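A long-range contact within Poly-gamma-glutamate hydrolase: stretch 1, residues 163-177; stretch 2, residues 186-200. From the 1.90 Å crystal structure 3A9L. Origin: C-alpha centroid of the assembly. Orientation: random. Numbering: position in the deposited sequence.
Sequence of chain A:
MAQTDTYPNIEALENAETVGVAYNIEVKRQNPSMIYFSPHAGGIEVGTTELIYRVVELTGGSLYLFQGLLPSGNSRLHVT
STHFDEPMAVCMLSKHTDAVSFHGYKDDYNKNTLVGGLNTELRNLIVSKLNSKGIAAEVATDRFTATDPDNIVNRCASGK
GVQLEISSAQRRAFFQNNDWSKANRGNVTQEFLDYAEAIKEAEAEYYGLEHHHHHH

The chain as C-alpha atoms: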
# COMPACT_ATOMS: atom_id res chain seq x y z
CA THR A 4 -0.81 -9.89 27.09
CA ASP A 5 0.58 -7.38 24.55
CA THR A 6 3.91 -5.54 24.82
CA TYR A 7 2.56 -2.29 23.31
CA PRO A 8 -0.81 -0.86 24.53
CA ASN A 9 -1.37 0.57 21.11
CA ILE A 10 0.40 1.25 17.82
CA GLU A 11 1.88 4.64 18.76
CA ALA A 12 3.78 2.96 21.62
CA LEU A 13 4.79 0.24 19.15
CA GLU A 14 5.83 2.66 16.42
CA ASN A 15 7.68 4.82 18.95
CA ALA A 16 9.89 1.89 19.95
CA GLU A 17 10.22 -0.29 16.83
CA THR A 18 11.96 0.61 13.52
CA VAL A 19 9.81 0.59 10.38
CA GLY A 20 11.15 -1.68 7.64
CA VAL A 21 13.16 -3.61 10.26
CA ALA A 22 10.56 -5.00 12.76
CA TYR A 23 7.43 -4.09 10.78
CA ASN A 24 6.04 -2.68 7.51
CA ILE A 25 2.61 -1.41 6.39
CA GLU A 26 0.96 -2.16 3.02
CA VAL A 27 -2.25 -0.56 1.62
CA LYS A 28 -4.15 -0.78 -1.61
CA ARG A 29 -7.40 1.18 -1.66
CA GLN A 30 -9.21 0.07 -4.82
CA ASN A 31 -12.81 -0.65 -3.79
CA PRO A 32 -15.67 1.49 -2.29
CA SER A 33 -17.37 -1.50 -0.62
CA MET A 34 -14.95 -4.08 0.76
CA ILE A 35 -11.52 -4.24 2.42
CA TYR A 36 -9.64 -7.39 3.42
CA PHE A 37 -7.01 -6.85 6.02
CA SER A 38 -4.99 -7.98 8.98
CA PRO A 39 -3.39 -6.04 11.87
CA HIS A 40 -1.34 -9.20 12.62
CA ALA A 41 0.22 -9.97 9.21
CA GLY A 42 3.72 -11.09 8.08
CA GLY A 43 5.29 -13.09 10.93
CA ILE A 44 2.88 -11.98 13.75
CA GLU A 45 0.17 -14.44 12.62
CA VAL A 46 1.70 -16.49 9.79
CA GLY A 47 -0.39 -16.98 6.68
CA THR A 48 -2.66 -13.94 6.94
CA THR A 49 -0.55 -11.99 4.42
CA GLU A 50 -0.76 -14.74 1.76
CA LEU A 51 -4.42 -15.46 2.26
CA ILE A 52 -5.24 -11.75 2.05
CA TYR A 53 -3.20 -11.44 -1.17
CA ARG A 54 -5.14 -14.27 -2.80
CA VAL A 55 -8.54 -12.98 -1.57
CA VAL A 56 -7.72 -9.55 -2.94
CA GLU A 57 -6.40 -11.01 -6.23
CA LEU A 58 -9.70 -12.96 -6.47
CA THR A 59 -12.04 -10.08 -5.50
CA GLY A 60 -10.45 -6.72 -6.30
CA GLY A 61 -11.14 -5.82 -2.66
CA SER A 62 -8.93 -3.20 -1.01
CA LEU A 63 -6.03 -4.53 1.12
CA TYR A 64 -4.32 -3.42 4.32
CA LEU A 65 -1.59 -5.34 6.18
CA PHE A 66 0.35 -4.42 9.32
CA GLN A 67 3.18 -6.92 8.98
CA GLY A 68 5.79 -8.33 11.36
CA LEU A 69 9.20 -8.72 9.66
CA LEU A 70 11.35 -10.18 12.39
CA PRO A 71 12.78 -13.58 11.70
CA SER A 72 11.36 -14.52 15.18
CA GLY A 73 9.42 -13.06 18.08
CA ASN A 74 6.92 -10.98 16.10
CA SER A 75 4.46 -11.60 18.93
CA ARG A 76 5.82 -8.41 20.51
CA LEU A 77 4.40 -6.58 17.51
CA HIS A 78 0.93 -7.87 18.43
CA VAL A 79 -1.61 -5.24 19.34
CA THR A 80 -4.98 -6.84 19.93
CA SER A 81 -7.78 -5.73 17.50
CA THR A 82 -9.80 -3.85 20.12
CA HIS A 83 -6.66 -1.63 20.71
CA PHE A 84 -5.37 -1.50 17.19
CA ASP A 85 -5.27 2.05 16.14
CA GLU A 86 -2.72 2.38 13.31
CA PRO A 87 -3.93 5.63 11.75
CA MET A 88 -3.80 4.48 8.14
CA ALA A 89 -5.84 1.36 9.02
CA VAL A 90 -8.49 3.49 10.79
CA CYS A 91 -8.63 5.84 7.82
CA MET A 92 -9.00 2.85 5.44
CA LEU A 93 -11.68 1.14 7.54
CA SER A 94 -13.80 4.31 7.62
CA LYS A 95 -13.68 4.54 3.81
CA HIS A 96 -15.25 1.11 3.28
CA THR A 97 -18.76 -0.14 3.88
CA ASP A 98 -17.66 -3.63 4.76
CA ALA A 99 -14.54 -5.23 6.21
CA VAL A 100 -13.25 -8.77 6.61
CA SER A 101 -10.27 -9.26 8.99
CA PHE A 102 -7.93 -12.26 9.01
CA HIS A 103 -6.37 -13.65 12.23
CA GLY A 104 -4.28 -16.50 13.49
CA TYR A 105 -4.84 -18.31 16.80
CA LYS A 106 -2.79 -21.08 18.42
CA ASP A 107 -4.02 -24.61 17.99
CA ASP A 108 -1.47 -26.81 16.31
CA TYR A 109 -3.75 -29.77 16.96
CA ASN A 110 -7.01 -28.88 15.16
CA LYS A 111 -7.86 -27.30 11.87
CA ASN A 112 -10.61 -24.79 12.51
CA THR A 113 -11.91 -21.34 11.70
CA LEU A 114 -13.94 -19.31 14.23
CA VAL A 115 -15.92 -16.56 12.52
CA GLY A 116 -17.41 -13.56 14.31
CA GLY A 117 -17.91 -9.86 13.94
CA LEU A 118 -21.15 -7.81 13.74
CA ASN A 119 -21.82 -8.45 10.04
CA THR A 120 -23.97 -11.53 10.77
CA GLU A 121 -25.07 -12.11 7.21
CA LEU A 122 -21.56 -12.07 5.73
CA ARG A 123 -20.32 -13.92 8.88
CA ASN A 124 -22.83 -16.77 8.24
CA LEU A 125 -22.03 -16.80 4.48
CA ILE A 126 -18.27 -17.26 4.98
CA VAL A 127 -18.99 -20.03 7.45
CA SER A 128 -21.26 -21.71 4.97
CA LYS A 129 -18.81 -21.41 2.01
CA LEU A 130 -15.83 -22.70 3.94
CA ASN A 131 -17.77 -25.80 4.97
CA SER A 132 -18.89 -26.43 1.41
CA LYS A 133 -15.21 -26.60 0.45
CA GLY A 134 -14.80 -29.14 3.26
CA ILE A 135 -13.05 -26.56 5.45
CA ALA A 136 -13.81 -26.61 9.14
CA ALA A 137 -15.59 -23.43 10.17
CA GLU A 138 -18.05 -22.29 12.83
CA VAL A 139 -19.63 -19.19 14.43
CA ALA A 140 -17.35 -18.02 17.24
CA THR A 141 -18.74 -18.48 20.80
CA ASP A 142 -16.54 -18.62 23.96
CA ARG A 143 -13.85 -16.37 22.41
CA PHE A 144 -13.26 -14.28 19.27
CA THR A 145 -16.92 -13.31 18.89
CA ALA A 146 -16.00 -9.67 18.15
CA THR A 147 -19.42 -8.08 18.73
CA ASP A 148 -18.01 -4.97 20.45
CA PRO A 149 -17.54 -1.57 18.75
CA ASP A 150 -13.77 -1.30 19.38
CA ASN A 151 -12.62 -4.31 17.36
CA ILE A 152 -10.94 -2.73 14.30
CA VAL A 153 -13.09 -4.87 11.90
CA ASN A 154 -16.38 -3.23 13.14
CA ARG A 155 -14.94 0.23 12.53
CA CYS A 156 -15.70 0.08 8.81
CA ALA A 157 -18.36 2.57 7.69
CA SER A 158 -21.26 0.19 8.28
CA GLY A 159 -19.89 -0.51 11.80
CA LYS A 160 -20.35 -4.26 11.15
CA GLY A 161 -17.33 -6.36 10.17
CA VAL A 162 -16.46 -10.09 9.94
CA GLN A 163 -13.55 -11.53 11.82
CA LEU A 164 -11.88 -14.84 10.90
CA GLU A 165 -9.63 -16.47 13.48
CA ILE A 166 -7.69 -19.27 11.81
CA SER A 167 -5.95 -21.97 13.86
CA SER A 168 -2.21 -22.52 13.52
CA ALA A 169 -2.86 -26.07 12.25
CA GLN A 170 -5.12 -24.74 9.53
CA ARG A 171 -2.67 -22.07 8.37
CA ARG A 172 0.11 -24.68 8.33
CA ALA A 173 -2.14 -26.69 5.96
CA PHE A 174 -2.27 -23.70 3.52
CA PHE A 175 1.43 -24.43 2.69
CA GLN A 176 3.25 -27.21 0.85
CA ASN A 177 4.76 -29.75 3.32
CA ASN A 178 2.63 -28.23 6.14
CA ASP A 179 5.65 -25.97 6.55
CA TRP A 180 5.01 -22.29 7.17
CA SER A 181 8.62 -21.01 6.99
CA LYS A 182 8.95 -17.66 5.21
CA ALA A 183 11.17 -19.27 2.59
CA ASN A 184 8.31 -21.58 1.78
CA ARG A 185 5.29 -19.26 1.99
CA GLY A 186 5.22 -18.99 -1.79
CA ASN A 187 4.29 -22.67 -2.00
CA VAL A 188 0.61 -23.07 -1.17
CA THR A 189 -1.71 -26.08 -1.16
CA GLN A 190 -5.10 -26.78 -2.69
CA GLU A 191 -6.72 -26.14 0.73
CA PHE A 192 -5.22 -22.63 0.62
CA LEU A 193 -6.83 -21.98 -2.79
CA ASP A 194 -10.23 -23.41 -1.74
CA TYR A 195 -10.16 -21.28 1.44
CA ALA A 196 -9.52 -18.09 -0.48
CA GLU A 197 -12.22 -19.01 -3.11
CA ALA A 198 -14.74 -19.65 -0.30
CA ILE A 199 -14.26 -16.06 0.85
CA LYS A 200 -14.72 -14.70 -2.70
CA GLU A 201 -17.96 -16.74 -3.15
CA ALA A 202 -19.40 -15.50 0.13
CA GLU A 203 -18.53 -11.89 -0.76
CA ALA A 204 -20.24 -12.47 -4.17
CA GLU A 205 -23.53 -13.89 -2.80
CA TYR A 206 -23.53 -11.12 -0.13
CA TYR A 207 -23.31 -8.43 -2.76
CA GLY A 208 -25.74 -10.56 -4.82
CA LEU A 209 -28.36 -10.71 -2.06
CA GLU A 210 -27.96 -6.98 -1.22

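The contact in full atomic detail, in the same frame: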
# COMPACT_ATOMS: atom_id res chain seq x y z
N GLN A 163 -14.85 -11.12 11.40
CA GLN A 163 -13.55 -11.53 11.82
C GLN A 163 -13.35 -13.05 11.60
O GLN A 163 -14.18 -13.87 12.03
CB GLN A 163 -13.36 -11.18 13.31
CG GLN A 163 -11.99 -11.61 13.81
CD GLN A 163 -11.78 -11.35 15.29
OE1 GLN A 163 -11.10 -10.41 15.64
NE2 GLN A 163 -12.34 -12.21 16.16
N LEU A 164 -12.24 -13.43 10.96
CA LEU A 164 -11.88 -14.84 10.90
C LEU A 164 -10.67 -15.13 11.77
O LEU A 164 -9.66 -14.48 11.67
CB LEU A 164 -11.58 -15.33 9.46
CG LEU A 164 -12.72 -15.40 8.43
CD1 LEU A 164 -13.20 -14.02 8.03
CD2 LEU A 164 -12.25 -16.17 7.18
N GLU A 165 -10.78 -16.12 12.64
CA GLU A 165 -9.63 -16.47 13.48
C GLU A 165 -9.25 -17.89 13.10
O GLU A 165 -10.00 -18.83 13.37
CB GLU A 165 -10.00 -16.32 14.96
CG GLU A 165 -10.03 -14.84 15.49
CD GLU A 165 -8.75 -14.40 16.20
OE1 GLU A 165 -7.82 -15.19 16.30
OE2 GLU A 165 -8.67 -13.25 16.65
N ILE A 166 -8.09 -18.02 12.42
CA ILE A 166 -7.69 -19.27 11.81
C ILE A 166 -6.60 -19.96 12.63
O ILE A 166 -5.57 -19.37 12.94
CB ILE A 166 -7.22 -19.01 10.35
CG1 ILE A 166 -8.10 -17.94 9.68
CG2 ILE A 166 -7.25 -20.29 9.54
CD1 ILE A 166 -7.68 -17.67 8.26
N SER A 167 -6.84 -21.22 12.97
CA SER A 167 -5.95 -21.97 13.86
C SER A 167 -4.60 -22.21 13.18
O SER A 167 -4.51 -22.24 11.95
CB SER A 167 -6.57 -23.32 14.23
OG SER A 167 -6.53 -24.19 13.11
N SER A 168 -3.57 -22.37 14.00
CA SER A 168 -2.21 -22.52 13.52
C SER A 168 -2.08 -23.78 12.68
O SER A 168 -1.30 -23.79 11.72
CB SER A 168 -1.19 -22.52 14.67
OG SER A 168 -1.52 -23.48 15.67
N ALA A 169 -2.82 -24.83 13.04
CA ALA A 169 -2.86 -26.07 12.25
C ALA A 169 -3.40 -25.80 10.86
O ALA A 169 -2.90 -26.35 9.85
CB ALA A 169 -3.72 -27.09 12.92
N GLN A 170 -4.43 -24.95 10.80
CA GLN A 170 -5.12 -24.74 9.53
C GLN A 170 -4.24 -23.95 8.56
O GLN A 170 -4.17 -24.28 7.35
CB GLN A 170 -6.47 -24.04 9.73
CG GLN A 170 -7.13 -23.61 8.39
CD GLN A 170 -7.50 -24.77 7.48
OE1 GLN A 170 -8.58 -25.35 7.62
NE2 GLN A 170 -6.64 -25.09 6.54
N ARG A 171 -3.63 -22.89 9.09
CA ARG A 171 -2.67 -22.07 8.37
C ARG A 171 -1.42 -22.84 7.95
O ARG A 171 -0.89 -22.60 6.86
CB ARG A 171 -2.31 -20.83 9.19
CG ARG A 171 -3.52 -19.98 9.58
CD ARG A 171 -3.13 -18.77 10.45
NE ARG A 171 -2.96 -19.11 11.85
CZ ARG A 171 -1.84 -18.91 12.54
NH1 ARG A 171 -0.75 -18.34 11.98
NH2 ARG A 171 -1.80 -19.25 13.81
N ARG A 172 -0.96 -23.80 8.76
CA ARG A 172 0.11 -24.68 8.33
C ARG A 172 -0.33 -25.54 7.14
O ARG A 172 0.49 -25.81 6.27
CB ARG A 172 0.71 -25.56 9.46
CG ARG A 172 1.84 -24.89 10.23
CD ARG A 172 2.48 -25.83 11.23
NE ARG A 172 2.61 -25.28 12.59
CZ ARG A 172 3.59 -24.50 13.04
NH1 ARG A 172 4.59 -24.08 12.26
NH2 ARG A 172 3.57 -24.11 14.31
N ALA A 173 -1.63 -25.88 7.06
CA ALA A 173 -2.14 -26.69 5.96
C ALA A 173 -2.37 -25.89 4.66
O ALA A 173 -2.54 -26.49 3.62
CB ALA A 173 -3.40 -27.49 6.39
N PHE A 174 -2.37 -24.56 4.74
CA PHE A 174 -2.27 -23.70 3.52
C PHE A 174 -0.95 -23.91 2.72
O PHE A 174 -0.89 -23.56 1.53
CB PHE A 174 -2.28 -22.19 3.87
CG PHE A 174 -3.59 -21.64 4.45
CD1 PHE A 174 -4.81 -22.27 4.28
CD2 PHE A 174 -3.56 -20.44 5.17
CE1 PHE A 174 -5.99 -21.73 4.82
CE2 PHE A 174 -4.74 -19.89 5.72
CZ PHE A 174 -5.95 -20.53 5.55
N PHE A 175 0.11 -24.42 3.35
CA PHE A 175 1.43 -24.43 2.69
C PHE A 175 1.94 -25.83 2.41
O PHE A 175 1.71 -26.74 3.18
CB PHE A 175 2.49 -23.63 3.49
CG PHE A 175 2.09 -22.21 3.77
CD1 PHE A 175 2.09 -21.26 2.76
CD2 PHE A 175 1.69 -21.84 5.04
CE1 PHE A 175 1.70 -19.94 3.01
CE2 PHE A 175 1.30 -20.52 5.31
CZ PHE A 175 1.30 -19.57 4.29
N GLN A 176 2.64 -25.97 1.30
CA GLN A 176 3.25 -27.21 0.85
C GLN A 176 4.17 -27.80 1.90
O GLN A 176 5.05 -27.09 2.42
CB GLN A 176 4.04 -26.90 -0.44
CG GLN A 176 3.13 -26.59 -1.61
CD GLN A 176 2.53 -27.84 -2.15
OE1 GLN A 176 3.22 -28.85 -2.26
NE2 GLN A 176 1.23 -27.81 -2.42
N ASN A 177 3.96 -29.08 2.26
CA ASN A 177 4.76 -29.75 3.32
C ASN A 177 4.26 -29.46 4.74
O ASN A 177 4.91 -29.85 5.72
CB ASN A 177 6.24 -29.32 3.21
CG ASN A 177 7.21 -30.48 3.31
OD1 ASN A 177 6.83 -31.64 3.17
ND2 ASN A 177 8.50 -30.16 3.50
N GLY A 186 5.64 -19.08 -0.42
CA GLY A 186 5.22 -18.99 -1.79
C GLY A 186 4.62 -20.26 -2.35
O GLY A 186 4.14 -20.27 -3.48
N ASN A 187 4.61 -21.32 -1.55
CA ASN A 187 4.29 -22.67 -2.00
C ASN A 187 3.04 -23.16 -1.26
O ASN A 187 3.14 -23.74 -0.18
CB ASN A 187 5.49 -23.62 -1.73
CG ASN A 187 6.79 -23.13 -2.36
OD1 ASN A 187 6.79 -22.54 -3.43
ND2 ASN A 187 7.92 -23.36 -1.67
N VAL A 188 1.88 -22.93 -1.87
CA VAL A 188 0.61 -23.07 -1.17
C VAL A 188 -0.14 -24.30 -1.68
O VAL A 188 0.13 -24.79 -2.78
CB VAL A 188 -0.21 -21.77 -1.24
CG1 VAL A 188 0.66 -20.59 -0.73
CG2 VAL A 188 -0.66 -21.50 -2.67
N THR A 189 -1.05 -24.81 -0.87
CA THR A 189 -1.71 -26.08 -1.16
C THR A 189 -3.07 -25.81 -1.77
O THR A 189 -3.50 -24.65 -1.87
CB THR A 189 -1.98 -26.87 0.12
OG1 THR A 189 -2.87 -26.10 0.95
CG2 THR A 189 -0.71 -27.20 0.87
N GLN A 190 -3.75 -26.88 -2.13
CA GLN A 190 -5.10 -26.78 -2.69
C GLN A 190 -6.07 -26.24 -1.64
O GLN A 190 -6.90 -25.42 -1.96
CB GLN A 190 -5.56 -28.14 -3.20
CG GLN A 190 -7.02 -28.48 -2.96
CD GLN A 190 -7.29 -29.89 -3.44
OE1 GLN A 190 -7.27 -30.83 -2.66
NE2 GLN A 190 -7.45 -30.06 -4.77
N GLU A 191 -5.90 -26.66 -0.38
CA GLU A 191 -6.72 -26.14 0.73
C GLU A 191 -6.62 -24.63 0.82
O GLU A 191 -7.64 -23.97 0.95
CB GLU A 191 -6.38 -26.80 2.07
CG GLU A 191 -7.43 -26.56 3.18
CD GLU A 191 -7.56 -27.72 4.15
OE1 GLU A 191 -7.85 -28.86 3.70
OE2 GLU A 191 -7.39 -27.52 5.36
N PHE A 192 -5.40 -24.09 0.73
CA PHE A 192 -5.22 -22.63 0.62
C PHE A 192 -6.13 -22.01 -0.42
O PHE A 192 -6.91 -21.09 -0.12
CB PHE A 192 -3.76 -22.20 0.37
CG PHE A 192 -3.59 -20.71 0.20
CD1 PHE A 192 -3.50 -19.87 1.30
CD2 PHE A 192 -3.55 -20.15 -1.08
CE1 PHE A 192 -3.36 -18.48 1.14
CE2 PHE A 192 -3.42 -18.77 -1.27
CZ PHE A 192 -3.31 -17.92 -0.17
N LEU A 193 -6.03 -22.49 -1.66
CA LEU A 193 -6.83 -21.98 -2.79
C LEU A 193 -8.35 -22.05 -2.56
O LEU A 193 -9.08 -21.07 -2.79
CB LEU A 193 -6.44 -22.68 -4.09
CG LEU A 193 -4.94 -22.67 -4.50
CD1 LEU A 193 -4.67 -23.48 -5.74
CD2 LEU A 193 -4.40 -21.24 -4.70
N ASP A 194 -8.82 -23.22 -2.12
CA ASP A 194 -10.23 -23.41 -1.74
C ASP A 194 -10.70 -22.43 -0.64
O ASP A 194 -11.84 -21.93 -0.65
CB ASP A 194 -10.45 -24.86 -1.31
CG ASP A 194 -10.30 -25.86 -2.46
OD1 ASP A 194 -10.37 -25.47 -3.63
OD2 ASP A 194 -10.14 -27.07 -2.18
N TYR A 195 -9.82 -22.18 0.33
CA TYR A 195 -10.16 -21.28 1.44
C TYR A 195 -10.40 -19.90 0.83
O TYR A 195 -11.49 -19.33 0.97
CB TYR A 195 -9.03 -21.27 2.48
CG TYR A 195 -9.43 -20.80 3.87
CD1 TYR A 195 -9.68 -19.44 4.13
CD2 TYR A 195 -9.52 -21.68 4.93
CE1 TYR A 195 -10.04 -19.00 5.38
CE2 TYR A 195 -9.87 -21.24 6.21
CZ TYR A 195 -10.13 -19.90 6.42
OH TYR A 195 -10.47 -19.44 7.66
N ALA A 196 -9.41 -19.39 0.10
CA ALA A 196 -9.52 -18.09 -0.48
C ALA A 196 -10.74 -17.94 -1.44
O ALA A 196 -11.43 -16.92 -1.41
CB ALA A 196 -8.21 -17.68 -1.13
N GLU A 197 -11.05 -18.99 -2.22
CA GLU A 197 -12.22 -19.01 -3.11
C GLU A 197 -13.53 -18.98 -2.32
O GLU A 197 -14.48 -18.30 -2.70
CB GLU A 197 -12.19 -20.24 -4.01
CG GLU A 197 -13.52 -20.54 -4.76
CD GLU A 197 -13.77 -19.61 -5.97
OE1 GLU A 197 -12.84 -18.87 -6.37
OE2 GLU A 197 -14.89 -19.60 -6.50
N ALA A 198 -13.58 -19.71 -1.21
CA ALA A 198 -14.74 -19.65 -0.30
C ALA A 198 -15.08 -18.22 0.13
O ALA A 198 -16.23 -17.85 0.17
CB ALA A 198 -14.52 -20.52 0.92
N ILE A 199 -14.06 -17.43 0.43
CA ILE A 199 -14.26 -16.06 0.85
C ILE A 199 -14.80 -15.22 -0.32
O ILE A 199 -15.74 -14.40 -0.16
CB ILE A 199 -12.93 -15.46 1.37
CG1 ILE A 199 -12.30 -16.38 2.43
CG2 ILE A 199 -13.16 -14.02 1.86
CD1 ILE A 199 -13.24 -16.85 3.54
N LYS A 200 -14.25 -15.45 -1.51
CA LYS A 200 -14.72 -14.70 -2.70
C LYS A 200 -16.21 -15.02 -2.99
O LYS A 200 -17.01 -14.12 -3.24
CB LYS A 200 -13.84 -14.98 -3.91
CG LYS A 200 -14.27 -14.24 -5.20
CD LYS A 200 -13.61 -14.80 -6.45
CE LYS A 200 -13.86 -16.29 -6.72
NZ LYS A 200 -15.16 -16.67 -7.38

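The contact between residues 163-177 and 186-200 of poly-gamma-glutamate hydrolase illustrates a common way of docking a helix: a short backbone bridge fixes its N-terminal end, and an apolar, largely aromatic seam packs the turns that follow.

The bridge is a single one, between Phe175 and Val188, whose CA atoms lie 4.2 Å apart. On its two sides, Thr189 N donates to Phe174 O at 2.7 Å and Gln176 N donates to Asn187 O, also at 2.7 Å and nearly straight. Because these bonds use main-chain atoms, they set the register without depending on side-chain type. Gln176 adds a side-chain bond at the exposed margin, where its NE2 reaches Val188 O at 3.2 Å; a long polar amide suits an exposed place within reach of a main-chain carbonyl.

Thr189 shows how much one small side chain can do at the start of a helix. From the N-cap position its OG1 accepts from Phe192 N at 3.2 Å, and the same OG1 donates to Ala173 O at 2.7 Å. The hydroxyl thus joins the first turn of helix 190-200 to the backbone of the other stretch, while its methyl, CG2, rests 3.4 Å from Phe175 C.

Phe174 is the centre of the packing, with the largest area covered by the opposing stretch. With its m rotamer, the ring packs against two aromatic residues of the helix, which lie in directions roughly at right angles from it and are three positions apart in sequence, so nearly one turn. The edge of Phe192 points at the face of Phe174, with centroids 5.4 Å apart and planes at 79°; the edge of Phe174 in turn points at the face of Tyr195, with centroids 5.1 Å apart and planes at 75°. Successive edge-to-face pairs let three flat rings fill a buried space closely, the nearest approach being Phe174 CE1 to Tyr195 CD2 at 3.5 Å.

Further along, Tyr195 extends the seam to the strand, whose direction is nearly antiparallel to that of the helix. Leu164 and Ile166, alternate strand residues, both direct their CA-to-CB bonds toward the helix, whereas Glu165 between them points away. Ile166 CD1 lies 3.8 Å from Tyr195 CZ, and Leu164 CD2 lies 3.8 Å from Ile199 CD1, so branched aliphatic chains close the buried end. The tyrosine hydroxyl is satisfied elsewhere in the structure.

One polar pair flanks this seam: Gln170 NE2 donates to Glu191 OE2 at 2.8 Å, an amide-carboxylate bond that provides a buried glutamine with an acceptor.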